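PDB 3K89: malonyl CoA-ACP transacylase from Xanthomonas oryzae pv. oryzae, which probably catalyses transfer of the malonyl group from malonyl-CoA to holo-acyl carrier protein, giving malonyl-ACP and CoA. Local coordinates for residues A[135-140]-A[188-193]; A[150-155]-A[179-184]; A[26-31]-A[76-81]. All coordinates share one frame; numbering follows the deposited sequence.

Contact 1: A[135-140]-A[188-193]; sequences AAVLGA and RGVRKA
Val-137 and Val-190 both carry CG1 anti to the backbone N (chi1 -178° and -177°), which sets these two methyls against each other, Val-137 CG1 to Val-190 CG1 3.9 Å, with the side chains crossing at about a right angle. The setting is the ferredoxin-like subdomain of the FabD fold, a βαββαβ unit with strand order 4-1-3-2, and the contact is where its fourth strand, 193-195, begins to pair with its first, 132-138. Val-137 and Ala-193 form an antiparallel non-hydrogen-bonded pair with both side chains on one face of the sheet, and Val-137 CG2 lies 4.3 Å from Ala-193 CB. Ala-140 CB approaches the same valine methyl from beyond the strand end, 4.0 Å from Val-190 CG1. Helix 175-187 lies over this apolar face, with Leu-185 touching both valines and Leu-182 touching Ala-193.

The helix ends in a Schellman motif at Gly-189, and the chain then turns back through an inverse gamma turn centred on Lys-192, spanned by a weak bond from Ala-193 N to Arg-191 O. This turn presents the Lys-192 carbonyl to the strand, where it accepts a nearly straight hydrogen bond from Leu-138 N (2.8 Å to Lys-192 O, 170° at the hydrogen). The Leu-138 side chain folds beside that carbonyl, CD2 standing 3.4 Å from Lys-192 O, while Lys-192 CB sits against the Leu-138 backbone carbonyl, 3.5 Å from Leu-138 O, and also meets Leu-138 CB. Farther back along the strand, Ala-136 is backbone hydrogen-bonded to Val-194 of the edge strand, and the Ala-136 carbonyl receives a CA-H...O contact, Ala-193 CA lying 3.2 Å from Ala-136 O.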
ATOM      1  N   ALA A 135      -6.614  10.226  -9.912  1.00 16.99           N
ATOM      2  CA  ALA A 135      -7.064   9.591 -11.143  1.00 17.13           C
ATOM      3  C   ALA A 135      -6.039   8.617 -11.693  1.00 17.50           C
ATOM      4  O   ALA A 135      -4.840   8.890 -11.698  1.00 17.31           O
ATOM      5  CB  ALA A 135      -7.403  10.663 -12.218  1.00 16.97           C
ATOM      6  N   ALA A 136      -6.516   7.475 -12.169  1.00 18.01           N
ATOM      7  CA  ALA A 136      -5.622   6.529 -12.817  1.00 18.97           C
ATOM      8  C   ALA A 136      -5.588   6.836 -14.306  1.00 19.69           C
ATOM      9  O   ALA A 136      -6.635   7.098 -14.925  1.00 20.66           O
ATOM     10  CB  ALA A 136      -6.090   5.103 -12.570  1.00 19.09           C
ATOM     11  N   VAL A 137      -4.384   6.826 -14.870  1.00 20.18           N
ATOM     12  CA  VAL A 137      -4.194   7.055 -16.299  1.00 21.00           C
ATOM     13  C   VAL A 137      -3.551   5.783 -16.828  1.00 22.09           C
ATOM     14  O   VAL A 137      -2.453   5.385 -16.379  1.00 22.03           O
ATOM     15  CB  VAL A 137      -3.313   8.286 -16.585  1.00 20.55           C
ATOM     16  CG1 VAL A 137      -3.172   8.530 -18.096  1.00 20.92           C
ATOM     17  CG2 VAL A 137      -3.876   9.519 -15.906  1.00 21.03           C
ATOM     18  N   LEU A 138      -4.240   5.141 -17.770  1.00 23.23           N
ATOM     19  CA  LEU A 138      -3.877   3.813 -18.241  1.00 25.11           C
ATOM     20  C   LEU A 138      -3.399   3.854 -19.688  1.00 25.99           C
ATOM     21  O   LEU A 138      -4.002   4.530 -20.531  1.00 26.25           O
ATOM     22  CB  LEU A 138      -5.067   2.845 -18.115  1.00 25.27           C
ATOM     23  CG  LEU A 138      -5.783   2.627 -16.768  1.00 26.60           C
ATOM     24  CD1 LEU A 138      -4.794   2.332 -15.643  1.00 28.96           C
ATOM     25  CD2 LEU A 138      -6.681   3.796 -16.383  1.00 29.87           C
ATOM     26  N   GLY A 139      -2.304   3.153 -19.956  1.00 26.84           N
ATOM     27  CA  GLY A 139      -1.803   2.964 -21.319  1.00 28.25           C
ATOM     28  C   GLY A 139      -1.117   4.155 -21.958  1.00 29.24           C
ATOM     29  O   GLY A 139      -0.870   4.149 -23.168  1.00 30.04           O
ATOM     30  N   ALA A 140      -0.804   5.176 -21.164  1.00 29.56           N
ATOM     31  CA  ALA A 140      -0.077   6.341 -21.656  1.00 29.96           C
ATOM     32  C   ALA A 140       1.405   6.209 -21.340  1.00 30.41           C
ATOM     33  O   ALA A 140       1.806   5.356 -20.545  1.00 30.93           O
ATOM     34  CB  ALA A 140      -0.633   7.620 -21.046  1.00 29.88           C
ATOM     35  N   ARG A 188      -5.321  15.362 -25.981  1.00 39.82           N
ATOM     36  CA  ARG A 188      -4.114  14.747 -26.538  1.00 40.44           C
ATOM     37  C   ARG A 188      -4.348  13.312 -27.018  1.00 40.31           C
ATOM     38  O   ARG A 188      -3.446  12.679 -27.574  1.00 40.58           O
ATOM     39  CB  ARG A 188      -2.957  14.815 -25.535  1.00 40.43           C
ATOM     40  CG  ARG A 188      -2.284  16.183 -25.492  1.00 42.10           C
ATOM     41  CD  ARG A 188      -1.486  16.392 -24.215  1.00 43.39           C
ATOM     42  NE  ARG A 188      -0.196  15.711 -24.257  1.00 45.74           N
ATOM     43  CZ  ARG A 188       0.983  16.327 -24.255  1.00 46.04           C
ATOM     44  NH1 ARG A 188       1.051  17.651 -24.194  1.00 46.39           N
ATOM     45  NH2 ARG A 188       2.098  15.610 -24.299  1.00 46.64           N
ATOM     46  N   GLY A 189      -5.559  12.805 -26.806  1.00 40.38           N
ATOM     47  CA  GLY A 189      -5.933  11.471 -27.279  1.00 40.49           C
ATOM     48  C   GLY A 189      -5.978  10.386 -26.216  1.00 40.70           C
ATOM     49  O   GLY A 189      -6.453   9.275 -26.477  1.00 40.70           O
ATOM     50  N   VAL A 190      -5.488  10.702 -25.017  1.00 40.79           N
ATOM     51  CA  VAL A 190      -5.473   9.740 -23.912  1.00 40.95           C
ATOM     52  C   VAL A 190      -6.854   9.674 -23.263  1.00 41.09           C
ATOM     53  O   VAL A 190      -7.256  10.581 -22.528  1.00 41.45           O
ATOM     54  CB  VAL A 190      -4.378  10.070 -22.862  1.00 40.86           C
ATOM     55  CG1 VAL A 190      -4.347   9.007 -21.771  1.00 40.31           C
ATOM     56  CG2 VAL A 190      -3.007  10.182 -23.524  1.00 40.69           C
ATOM     57  N   ARG A 191      -7.568   8.587 -23.542  1.00 41.23           N
ATOM     58  CA  ARG A 191      -8.950   8.416 -23.106  1.00 41.51           C
ATOM     59  C   ARG A 191      -9.084   7.573 -21.838  1.00 40.80           C
ATOM     60  O   ARG A 191      -9.988   7.810 -21.030  1.00 40.83           O
ATOM     61  CB  ARG A 191      -9.776   7.782 -24.233  1.00 42.06           C
ATOM     62  CG  ARG A 191     -11.288   8.036 -24.158  1.00 44.11           C
ATOM     63  CD  ARG A 191     -11.649   9.503 -24.433  1.00 47.34           C
ATOM     64  NE  ARG A 191     -10.996  10.030 -25.633  1.00 49.40           N
ATOM     65  CZ  ARG A 191     -11.216  11.242 -26.141  1.00 50.68           C
ATOM     66  NH1 ARG A 191     -10.566  11.628 -27.231  1.00 50.99           N
ATOM     67  NH2 ARG A 191     -12.082  12.069 -25.563  1.00 50.90           N
ATOM     68  N   LYS A 192      -8.198   6.588 -21.675  1.00 39.92           N
ATOM     69  CA  LYS A 192      -8.275   5.653 -20.550  1.00 39.15           C
ATOM     70  C   LYS A 192      -7.763   6.332 -19.280  1.00 38.50           C
ATOM     71  O   LYS A 192      -6.629   6.113 -18.851  1.00 37.69           O
ATOM     72  CB  LYS A 192      -7.486   4.370 -20.835  1.00 39.34           C
ATOM     73  CG  LYS A 192      -7.831   3.668 -22.144  1.00 40.38           C
ATOM     74  CD  LYS A 192      -6.651   2.815 -22.603  1.00 41.97           C
ATOM     75  CE  LYS A 192      -6.570   2.726 -24.119  1.00 43.21           C
ATOM     76  NZ  LYS A 192      -5.159   2.507 -24.573  1.00 42.95           N
ATOM     77  N   ALA A 193      -8.613   7.178 -18.705  1.00 37.88           N
ATOM     78  CA  ALA A 193      -8.276   7.957 -17.519  1.00 37.69           C
ATOM     79  C   ALA A 193      -9.519   8.125 -16.659  1.00 37.75           C
ATOM     80  O   ALA A 193     -10.467   8.828 -17.043  1.00 38.24           O
ATOM     81  CB  ALA A 193      -7.712   9.306 -17.911  1.00 37.47           C
TER

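Contact 2: A[150-155]-A[179-184]; sequences AEAAGS and DRALAL
The guanidinium of Arg-180 meets the end of helix 142-152 with its edge: the carbonyl oxygens of Ala-152 and Ala-153 both lie at the rim, near the plane of the group, whereas Gly-154 N stands oblique to it. Two nitrogens grip Ala-152 O side-on: Arg-180 NE at 2.8 Å with a fairly straight N-H (163°), and Arg-180 NH2 at 3.2 Å with a more bent one (136°). The oxygen lies almost exactly in the guanidinium plane, and both donors lie in the plane of the carbonyl, so the two groups are close to coplanar. Arg-180 NH2 also makes a weak bond to Ala-153 O at 2.9 Å, and outside the two segments it is hydrogen-bonded to Gln-156 OE1. The Arg-180 chain bends at chi3 (-58°), turning NE out of the line of the preceding carbons to where it can reach Ala-152 O. A positive group at the carbonyl end of a helix is consistent with a favourable interaction with the helix dipole, just before the chain leaves the helix at Gly-154, whose phi is positive.

Beside this polar grip the helices pack through two alanines and a leucine. Ala-152 CB points into helix 175-187 and rests 3.5 Å from Ala-181 N, with Ala-181 CB at 3.9 Å from the same methyl. One turn on, Leu-184 brings CD1 to 3.8 Å from Ala-152 N, where it also touches Ala-152 CB, and to 3.9 Å from Glu-151 CB. The alanines permit a close approach of the backbones, the CA atoms of Ala-152 and Ala-181 being 5.1 Å apart. These are the two helices of the ferredoxin-like subdomain; Val-158 of strand 158-165 touches both alanines, and Val-148 of helix 142-152 packs on Ala-181 and Leu-184.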
ATOM      1  N   ALA A 150       2.318  19.218 -15.358  1.00 20.21           N
ATOM      2  CA  ALA A 150       2.980  20.507 -15.239  1.00 21.15           C
ATOM      3  C   ALA A 150       2.148  21.595 -15.924  1.00 21.18           C
ATOM      4  O   ALA A 150       1.992  22.701 -15.387  1.00 21.50           O
ATOM      5  CB  ALA A 150       4.380  20.435 -15.845  1.00 21.98           C
ATOM      6  N   GLU A 151       1.593  21.259 -17.079  1.00 21.28           N
ATOM      7  CA  GLU A 151       0.797  22.215 -17.859  1.00 22.28           C
ATOM      8  C   GLU A 151      -0.546  22.555 -17.223  1.00 21.31           C
ATOM      9  O   GLU A 151      -1.028  23.684 -17.359  1.00 21.39           O
ATOM     10  CB  GLU A 151       0.565  21.685 -19.262  1.00 22.74           C
ATOM     11  CG  GLU A 151       1.837  21.642 -20.092  1.00 27.31           C
ATOM     12  CD  GLU A 151       1.601  21.194 -21.517  1.00 30.61           C
ATOM     13  OE1 GLU A 151       0.450  20.827 -21.859  1.00 31.41           O
ATOM     14  OE2 GLU A 151       2.590  21.206 -22.288  1.00 34.97           O
ATOM     15  N   ALA A 152      -1.133  21.571 -16.541  1.00 20.17           N
ATOM     16  CA  ALA A 152      -2.450  21.722 -15.897  1.00 18.97           C
ATOM     17  C   ALA A 152      -2.426  22.420 -14.534  1.00 18.49           C
ATOM     18  O   ALA A 152      -3.435  22.971 -14.095  1.00 17.97           O
ATOM     19  CB  ALA A 152      -3.120  20.363 -15.764  1.00 19.20           C
ATOM     20  N   ALA A 153      -1.290  22.379 -13.847  1.00 18.34           N
ATOM     21  CA  ALA A 153      -1.229  22.815 -12.445  1.00 17.74           C
ATOM     22  C   ALA A 153      -1.723  24.239 -12.150  1.00 17.41           C
ATOM     23  O   ALA A 153      -2.505  24.451 -11.206  1.00 16.76           O
ATOM     24  CB  ALA A 153       0.194  22.601 -11.866  1.00 18.03           C
ATOM     25  N   GLY A 154      -1.283  25.205 -12.954  1.00 17.29           N
ATOM     26  CA  GLY A 154      -1.526  26.612 -12.642  1.00 17.88           C
ATOM     27  C   GLY A 154      -0.998  26.948 -11.264  1.00 18.38           C
ATOM     28  O   GLY A 154       0.182  26.699 -10.968  1.00 18.97           O
ATOM     29  N   SER A 155      -1.885  27.465 -10.421  1.00 18.04           N
ATOM     30  CA  SER A 155      -1.575  27.849  -9.040  1.00 18.24           C
ATOM     31  C   SER A 155      -1.948  26.750  -8.053  1.00 18.00           C
ATOM     32  O   SER A 155      -1.874  26.952  -6.837  1.00 18.95           O
ATOM     33  CB  SER A 155      -2.321  29.125  -8.657  1.00 18.52           C
ATOM     34  OG  SER A 155      -1.850  30.218  -9.427  1.00 21.03           O
ATOM     35  N   ASP A 179      -8.766  17.540 -12.660  1.00 16.60           N
ATOM     36  CA  ASP A 179      -9.742  17.628 -13.750  1.00 17.91           C
ATOM     37  C   ASP A 179      -9.152  18.338 -14.968  1.00 18.49           C
ATOM     38  O   ASP A 179      -9.372  17.891 -16.099  1.00 20.27           O
ATOM     39  CB  ASP A 179     -11.054  18.273 -13.297  1.00 18.26           C
ATOM     40  CG  ASP A 179     -11.972  17.302 -12.571  1.00 20.88           C
ATOM     41  OD1 ASP A 179     -11.769  16.069 -12.671  1.00 22.48           O
ATOM     42  OD2 ASP A 179     -12.911  17.774 -11.900  1.00 23.39           O
ATOM     43  N   ARG A 180      -8.388  19.411 -14.753  1.00 18.36           N
ATOM     44  CA  ARG A 180      -7.679  20.059 -15.865  1.00 18.05           C
ATOM     45  C   ARG A 180      -6.693  19.105 -16.557  1.00 18.79           C
ATOM     46  O   ARG A 180      -6.632  19.052 -17.791  1.00 18.66           O
ATOM     47  CB  ARG A 180      -6.983  21.348 -15.440  1.00 17.52           C
ATOM     48  CG  ARG A 180      -7.926  22.514 -15.105  1.00 17.33           C
ATOM     49  CD  ARG A 180      -7.144  23.799 -14.926  1.00 14.05           C
ATOM     50  NE  ARG A 180      -6.118  23.754 -13.879  1.00 16.65           N
ATOM     51  CZ  ARG A 180      -6.324  24.083 -12.608  1.00 15.93           C
ATOM     52  NH1 ARG A 180      -7.538  24.449 -12.195  1.00 17.17           N
ATOM     53  NH2 ARG A 180      -5.321  24.028 -11.737  1.00 17.04           N
ATOM     54  N   ALA A 181      -5.943  18.327 -15.775  1.00 18.84           N
ATOM     55  CA  ALA A 181      -5.030  17.345 -16.354  1.00 19.72           C
ATOM     56  C   ALA A 181      -5.773  16.314 -17.203  1.00 20.52           C
ATOM     57  O   ALA A 181      -5.313  15.946 -18.287  1.00 20.43           O
ATOM     58  CB  ALA A 181      -4.193  16.664 -15.263  1.00 19.33           C
ATOM     59  N   LEU A 182      -6.921  15.863 -16.710  1.00 20.80           N
ATOM     60  CA  LEU A 182      -7.754  14.921 -17.432  1.00 22.35           C
ATOM     61  C   LEU A 182      -8.240  15.504 -18.763  1.00 23.03           C
ATOM     62  O   LEU A 182      -8.221  14.801 -19.769  1.00 23.56           O
ATOM     63  CB  LEU A 182      -8.931  14.454 -16.568  1.00 22.58           C
ATOM     64  CG  LEU A 182      -8.583  13.585 -15.349  1.00 23.41           C
ATOM     65  CD1 LEU A 182      -9.843  13.241 -14.542  1.00 24.51           C
ATOM     66  CD2 LEU A 182      -7.834  12.319 -15.741  1.00 25.86           C
ATOM     67  N   ALA A 183      -8.645  16.777 -18.751  1.00 23.57           N
ATOM     68  CA  ALA A 183      -9.032  17.503 -19.978  1.00 24.44           C
ATOM     69  C   ALA A 183      -7.890  17.551 -20.998  1.00 25.41           C
ATOM     70  O   ALA A 183      -8.108  17.279 -22.186  1.00 26.14           O
ATOM     71  CB  ALA A 183      -9.504  18.914 -19.645  1.00 23.92           C
ATOM     72  N   LEU A 184      -6.683  17.882 -20.538  1.00 26.04           N
ATOM     73  CA  LEU A 184      -5.516  17.971 -21.423  1.00 27.24           C
ATOM     74  C   LEU A 184      -5.129  16.608 -22.005  1.00 28.57           C
ATOM     75  O   LEU A 184      -4.749  16.507 -23.185  1.00 28.71           O
ATOM     76  CB  LEU A 184      -4.324  18.630 -20.715  1.00 26.60           C
ATOM     77  CG  LEU A 184      -4.457  20.093 -20.277  1.00 26.81           C
ATOM     78  CD1 LEU A 184      -3.159  20.583 -19.651  1.00 26.91           C
ATOM     79  CD2 LEU A 184      -4.866  21.000 -21.443  1.00 26.78           C
TER

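Contact 3: A[26-31]-A[76-81]; sequences ELHPQI and WRLWTA
Gln-30 and Leu-78 bring the two backbones nearest, their CA atoms 7.2 Å apart, where the link between helices 22-27 and 30-42 passes the last turns of helix 61-81. His-28 breaks the helical course with extended backbone angles, and Ile-31 N bonds back to His-28 O as the next helix begins. Leu-78 carries CG anti to the backbone N (chi1 177°), and chi2 (58°) then puts CD1 over the centre of the imidazole in a CH-pi contact, 3.5 Å from the His-28 ring centroid and 10° off the normal. Its other methyl reaches the same ring, Leu-78 CD2 lying 3.7 Å from His-28 CD2, while Leu-27 CB covers the opposite face nearer the rim. Gln-30 crosses Arg-77 at about a right angle, with Gln-30 CD 3.6 Å from Arg-77 CB. The extended Arg-77 chain leads its guanidinium away to a salt bridge with Glu-37 in helix 30-42. The contact thus joins helix 61-81 to the link between helices 22-27 and 30-42 within the large α/β domain: Leu-78 also packs on Leu-24 of helix 22-27 and on Tyr-305 of the C-terminal helix 302-311.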
ATOM      1  N   GLU A  26     -12.591 -18.572   8.307  1.00 17.23           N
ATOM      2  CA  GLU A  26     -13.348 -19.783   8.643  1.00 18.54           C
ATOM      3  C   GLU A  26     -12.448 -20.995   8.889  1.00 18.38           C
ATOM      4  O   GLU A  26     -12.771 -21.877   9.700  1.00 18.69           O
ATOM      5  CB  GLU A  26     -14.336 -20.090   7.523  1.00 19.27           C
ATOM      6  CG  GLU A  26     -15.510 -19.156   7.515  1.00 24.48           C
ATOM      7  CD  GLU A  26     -16.581 -19.565   6.529  1.00 31.24           C
ATOM      8  OE1 GLU A  26     -16.401 -20.587   5.824  1.00 33.86           O
ATOM      9  OE2 GLU A  26     -17.608 -18.852   6.460  1.00 35.58           O
ATOM     10  N   LEU A  27     -11.325 -21.043   8.183  1.00 17.22           N
ATOM     11  CA  LEU A  27     -10.369 -22.135   8.318  1.00 17.43           C
ATOM     12  C   LEU A  27      -9.334 -21.930   9.426  1.00 17.37           C
ATOM     13  O   LEU A  27      -8.729 -22.901   9.902  1.00 17.24           O
ATOM     14  CB  LEU A  27      -9.657 -22.378   6.984  1.00 17.53           C
ATOM     15  CG  LEU A  27     -10.556 -22.647   5.766  1.00 19.54           C
ATOM     16  CD1 LEU A  27      -9.716 -22.676   4.498  1.00 19.28           C
ATOM     17  CD2 LEU A  27     -11.342 -23.956   5.923  1.00 22.19           C
ATOM     18  N   HIS A  28      -9.119 -20.676   9.835  1.00 16.01           N
ATOM     19  CA  HIS A  28      -7.968 -20.346  10.691  1.00 16.34           C
ATOM     20  C   HIS A  28      -8.307 -19.316  11.758  1.00 16.32           C
ATOM     21  O   HIS A  28      -8.406 -18.106  11.472  1.00 16.63           O
ATOM     22  CB  HIS A  28      -6.803 -19.817   9.846  1.00 16.09           C
ATOM     23  CG  HIS A  28      -6.379 -20.753   8.765  1.00 16.36           C
ATOM     24  ND1 HIS A  28      -5.693 -21.920   9.022  1.00 17.19           N
ATOM     25  CD2 HIS A  28      -6.558 -20.706   7.425  1.00 16.67           C
ATOM     26  CE1 HIS A  28      -5.456 -22.545   7.882  1.00 18.62           C
ATOM     27  NE2 HIS A  28      -5.966 -21.829   6.897  1.00 17.05           N
ATOM     28  N   PRO A  29      -8.469 -19.778  12.999  1.00 16.10           N
ATOM     29  CA  PRO A  29      -8.833 -18.894  14.110  1.00 16.26           C
ATOM     30  C   PRO A  29      -7.837 -17.754  14.328  1.00 16.66           C
ATOM     31  O   PRO A  29      -8.228 -16.698  14.826  1.00 16.54           O
ATOM     32  CB  PRO A  29      -8.869 -19.848  15.321  1.00 16.59           C
ATOM     33  CG  PRO A  29      -9.111 -21.213  14.721  1.00 17.53           C
ATOM     34  CD  PRO A  29      -8.370 -21.197  13.411  1.00 16.64           C
ATOM     35  N   GLN A  30      -6.566 -17.956  13.964  1.00 16.51           N
ATOM     36  CA  GLN A  30      -5.558 -16.891  14.117  1.00 17.02           C
ATOM     37  C   GLN A  30      -6.005 -15.581  13.435  1.00 15.94           C
ATOM     38  O   GLN A  30      -5.698 -14.510  13.925  1.00 16.24           O
ATOM     39  CB  GLN A  30      -4.154 -17.347  13.639  1.00 17.27           C
ATOM     40  CG  GLN A  30      -3.087 -16.210  13.500  1.00 20.56           C
ATOM     41  CD  GLN A  30      -3.067 -15.577  12.092  1.00 21.62           C
ATOM     42  OE1 GLN A  30      -2.828 -16.258  11.096  1.00 26.35           O
ATOM     43  NE2 GLN A  30      -3.319 -14.288  12.016  1.00 17.60           N
ATOM     44  N   ILE A  31      -6.743 -15.656  12.328  1.00 15.09           N
ATOM     45  CA  ILE A  31      -7.099 -14.441  11.588  1.00 14.60           C
ATOM     46  C   ILE A  31      -7.889 -13.418  12.420  1.00 14.14           C
ATOM     47  O   ILE A  31      -7.478 -12.268  12.562  1.00 13.35           O
ATOM     48  CB  ILE A  31      -7.779 -14.747  10.234  1.00 15.14           C
ATOM     49  CG1 ILE A  31      -6.774 -15.509   9.352  1.00 15.88           C
ATOM     50  CG2 ILE A  31      -8.226 -13.430   9.562  1.00 13.57           C
ATOM     51  CD1 ILE A  31      -7.281 -15.867   8.011  1.00 19.01           C
ATOM     52  N   TRP A  76       0.159 -12.849   6.866  1.00 12.61           N
ATOM     53  CA  TRP A  76       1.574 -13.039   7.193  1.00 12.30           C
ATOM     54  C   TRP A  76       1.731 -14.077   8.305  1.00 12.50           C
ATOM     55  O   TRP A  76       2.543 -15.001   8.198  1.00 13.51           O
ATOM     56  CB  TRP A  76       2.187 -11.704   7.649  1.00 11.66           C
ATOM     57  CG  TRP A  76       3.585 -11.843   8.220  1.00 12.07           C
ATOM     58  CD1 TRP A  76       3.959 -11.736   9.543  1.00 11.83           C
ATOM     59  CD2 TRP A  76       4.774 -12.115   7.483  1.00 12.61           C
ATOM     60  NE1 TRP A  76       5.323 -11.908   9.655  1.00 12.94           N
ATOM     61  CE2 TRP A  76       5.846 -12.147   8.413  1.00 12.41           C
ATOM     62  CE3 TRP A  76       5.049 -12.315   6.125  1.00 12.71           C
ATOM     63  CZ2 TRP A  76       7.161 -12.382   8.028  1.00 12.69           C
ATOM     64  CZ3 TRP A  76       6.364 -12.555   5.741  1.00 15.21           C
ATOM     65  CH2 TRP A  76       7.405 -12.585   6.694  1.00 14.21           C
ATOM     66  N   ARG A  77       0.948 -13.924   9.365  1.00 13.36           N
ATOM     67  CA  ARG A  77       1.048 -14.822  10.527  1.00 14.08           C
ATOM     68  C   ARG A  77       0.617 -16.238  10.165  1.00 15.31           C
ATOM     69  O   ARG A  77       1.213 -17.214  10.645  1.00 15.55           O
ATOM     70  CB  ARG A  77       0.259 -14.271  11.709  1.00 13.88           C
ATOM     71  CG  ARG A  77       0.936 -13.044  12.319  1.00 12.90           C
ATOM     72  CD  ARG A  77       0.104 -12.463  13.439  1.00 12.90           C
ATOM     73  NE  ARG A  77       0.812 -11.390  14.153  1.00 12.70           N
ATOM     74  CZ  ARG A  77       0.316 -10.771  15.226  1.00 13.40           C
ATOM     75  NH1 ARG A  77      -0.892 -11.096  15.693  1.00 14.94           N
ATOM     76  NH2 ARG A  77       1.003  -9.802  15.823  1.00 14.66           N
ATOM     77  N   LEU A  78      -0.369 -16.338   9.279  1.00 15.54           N
ATOM     78  CA  LEU A  78      -0.830 -17.639   8.791  1.00 16.67           C
ATOM     79  C   LEU A  78       0.270 -18.354   8.023  1.00 17.50           C
ATOM     80  O   LEU A  78       0.603 -19.505   8.340  1.00 17.80           O
ATOM     81  CB  LEU A  78      -2.089 -17.469   7.928  1.00 16.37           C
ATOM     82  CG  LEU A  78      -2.689 -18.713   7.263  1.00 18.23           C
ATOM     83  CD1 LEU A  78      -3.048 -19.785   8.290  1.00 19.67           C
ATOM     84  CD2 LEU A  78      -3.920 -18.315   6.440  1.00 17.83           C
ATOM     85  N   TRP A  79       0.827 -17.677   7.017  1.00 17.09           N
ATOM     86  CA  TRP A  79       1.907 -18.224   6.200  1.00 18.68           C
ATOM     87  C   TRP A  79       3.070 -18.662   7.075  1.00 20.09           C
ATOM     88  O   TRP A  79       3.569 -19.785   6.941  1.00 20.29           O
ATOM     89  CB  TRP A  79       2.397 -17.162   5.216  1.00 18.36           C
ATOM     90  CG  TRP A  79       3.454 -17.650   4.286  1.00 18.28           C
ATOM     91  CD1 TRP A  79       4.805 -17.576   4.465  1.00 18.75           C
ATOM     92  CD2 TRP A  79       3.252 -18.282   3.018  1.00 18.21           C
ATOM     93  NE1 TRP A  79       5.452 -18.113   3.381  1.00 19.31           N
ATOM     94  CE2 TRP A  79       4.519 -18.558   2.482  1.00 18.44           C
ATOM     95  CE3 TRP A  79       2.112 -18.639   2.282  1.00 19.56           C
ATOM     96  CZ2 TRP A  79       4.693 -19.183   1.239  1.00 19.98           C
ATOM     97  CZ3 TRP A  79       2.283 -19.250   1.040  1.00 19.97           C
ATOM     98  CH2 TRP A  79       3.565 -19.522   0.536  1.00 19.23           C
ATOM     99  N   THR A  80       3.489 -17.776   7.976  1.00 21.26           N
ATOM    100  CA  THR A  80       4.665 -18.041   8.794  1.00 23.77           C
ATOM    101  C   THR A  80       4.419 -19.198   9.780  1.00 25.22           C
ATOM    102  O   THR A  80       5.335 -19.992  10.027  1.00 26.39           O
ATOM    103  CB  THR A  80       5.244 -16.751   9.456  1.00 23.82           C
ATOM    104  OG1 THR A  80       4.237 -16.083  10.216  1.00 25.92           O
ATOM    105  CG2 THR A  80       5.751 -15.795   8.394  1.00 24.40           C
ATOM    106  N   ALA A  81       3.190 -19.327  10.293  1.00 26.00           N
ATOM    107  CA  ALA A  81       2.830 -20.466  11.158  1.00 27.83           C
ATOM    108  C   ALA A  81       2.758 -21.783  10.385  1.00 29.08           C
ATOM    109  O   ALA A  81       3.155 -22.840  10.910  1.00 29.90           O
ATOM    110  CB  ALA A  81       1.520 -20.224  11.873  1.00 27.15           C
TER

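In the fold
Contacts 1 and 2 belong to the same ferredoxin-like subdomain, their centres 14 Å apart, and Leu-182 bridges them: its CD2 lies 3.7 Å from Ala-193 CB. Arg-188 NH1 of contact 1 also comes to 4.0 Å from Glu-151 OE1 of contact 2. Along the chain, 150-155 and 179-184 both fall between the segments of contact 1. Contact 3 lies across the chain's centre in the large domain, its centre 40 Å from that of contact 1 and 46 Å from that of contact 2. All three lie away from the predicted active-site residues Ser-94 and His-203. A bound glycerol lies about 8 Å from the side chain of Ala-136 in contact 1, near but not touching it.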